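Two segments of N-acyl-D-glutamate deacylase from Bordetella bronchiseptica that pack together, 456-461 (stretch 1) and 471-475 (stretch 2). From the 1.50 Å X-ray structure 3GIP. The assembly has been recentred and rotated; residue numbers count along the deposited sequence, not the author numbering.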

# COMPACT_ATOMS: atom_id res chain seq x y z
N LEU A 456 14.03 -12.55 -2.89
CA LEU A 456 13.67 -13.80 -2.24
C LEU A 456 12.48 -13.53 -1.34
O LEU A 456 12.41 -12.50 -0.67
CB LEU A 456 14.82 -14.33 -1.37
CG LEU A 456 16.17 -14.68 -1.99
CD1 LEU A 456 17.11 -15.17 -0.89
CD2 LEU A 456 15.99 -15.76 -3.05
N VAL A 457 11.52 -14.46 -1.36
CA VAL A 457 10.35 -14.37 -0.51
C VAL A 457 10.43 -15.66 0.30
O VAL A 457 10.37 -16.75 -0.26
CB VAL A 457 9.04 -14.34 -1.33
CG1 VAL A 457 7.84 -14.53 -0.41
CG2 VAL A 457 8.93 -13.01 -2.07
N ASN A 458 10.59 -15.52 1.61
CA ASN A 458 10.70 -16.69 2.48
C ASN A 458 11.78 -17.65 1.97
O ASN A 458 11.60 -18.87 1.97
CB ASN A 458 9.35 -17.38 2.59
CG ASN A 458 8.30 -16.49 3.23
OD1 ASN A 458 7.18 -16.37 2.73
ND2 ASN A 458 8.65 -15.86 4.34
N GLY A 459 12.89 -17.07 1.53
CA GLY A 459 14.01 -17.86 1.04
C GLY A 459 13.94 -18.38 -0.39
O GLY A 459 14.92 -18.94 -0.88
N ALA A 460 12.81 -18.20 -1.05
CA ALA A 460 12.66 -18.67 -2.42
C ALA A 460 12.72 -17.53 -3.43
O ALA A 460 12.12 -16.47 -3.22
CB ALA A 460 11.34 -19.42 -2.57
N GLU A 461 13.43 -17.74 -4.53
CA GLU A 461 13.55 -16.72 -5.56
C GLU A 461 12.23 -16.46 -6.28
O GLU A 461 11.55 -17.40 -6.70
CB GLU A 461 14.60 -17.11 -6.60
CG GLU A 461 14.70 -16.11 -7.75
CD GLU A 461 15.62 -16.56 -8.87
OE1 GLU A 461 16.32 -17.59 -8.70
OE2 GLU A 461 15.66 -15.88 -9.92
N ARG A 471 3.95 -20.99 -5.24
CA ARG A 471 4.63 -19.74 -4.90
C ARG A 471 4.98 -19.73 -3.40
O ARG A 471 4.33 -20.42 -2.61
CB ARG A 471 3.74 -18.56 -5.29
CG ARG A 471 3.56 -18.44 -6.81
CD ARG A 471 2.59 -17.34 -7.19
NE ARG A 471 1.20 -17.74 -7.02
CZ ARG A 471 0.53 -18.51 -7.87
NH1 ARG A 471 1.13 -18.98 -8.96
NH2 ARG A 471 -0.74 -18.82 -7.64
N PRO A 472 6.00 -18.96 -3.01
CA PRO A 472 6.47 -18.86 -1.62
C PRO A 472 5.80 -17.90 -0.64
O PRO A 472 6.10 -17.92 0.56
CB PRO A 472 7.94 -18.53 -1.79
CG PRO A 472 7.90 -17.57 -2.93
CD PRO A 472 6.92 -18.22 -3.90
N GLY A 473 4.90 -17.05 -1.13
CA GLY A 473 4.24 -16.10 -0.25
C GLY A 473 3.41 -16.74 0.85
O GLY A 473 2.89 -17.84 0.69
N GLN A 474 3.29 -16.03 1.97
CA GLN A 474 2.52 -16.52 3.10
C GLN A 474 1.46 -15.51 3.51
O GLN A 474 1.62 -14.31 3.30
CB GLN A 474 3.42 -16.75 4.31
CG GLN A 474 4.36 -17.94 4.22
CD GLN A 474 5.25 -18.05 5.45
OE1 GLN A 474 4.80 -17.83 6.57
NE2 GLN A 474 6.52 -18.39 5.23
N VAL A 475 0.36 -16.00 4.07
CA VAL A 475 -0.68 -15.11 4.56
C VAL A 475 -0.17 -14.72 5.94
O VAL A 475 0.06 -15.58 6.78
CB VAL A 475 -2.03 -15.83 4.71
CG1 VAL A 475 -3.04 -14.91 5.39
CG2 VAL A 475 -2.55 -16.25 3.34

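A tight hairpin turn packs against an irregular segment of the same chain, burying 249 Å² in all, with Pro-472 covered over the largest area of any residue here. Apolar packing involves the Pro-472 ring, which, in a C-gamma endo pucker, meets side chains from both strands of the hairpin. Its CG lies 3.8 Å from Val-457 CB, and its CB lies 3.6 Å from Ala-460 CB. The same Pro-472 CB approaches the backbone, 3.4 Å from Val-457 O. Val-457, with chi1 at t, also places CG1 3.9 Å from Gly-473 CA, extending the valine's contact by one residue past the proline. Backbone hydrogen bonds hold the hairpin itself: Val-457 to Ala-460 form a type I' turn, closed by Val-457 N to Ala-460 O (2.8 Å) and Ala-460 N to Val-457 O (2.9 Å). This pairing sets the two residues side by side, and their CA-to-CB bonds both point toward the second stretch. Gly-459, at phi 81°, takes a positive phi that suits glycine and makes no contact across the interface. Polar groups meet at Asn-458, which, buried and also at positive phi, directs its CA-to-CB bond toward the second stretch; its terminal amide lies near Pro-472 O and the Gln-474 side chain. The amide's orientation is uncertain, leaving its hydrogen bonding open. The CA-to-CB bond of Gln-474 points sideways, but the end of the side chain comes nearer the first stretch.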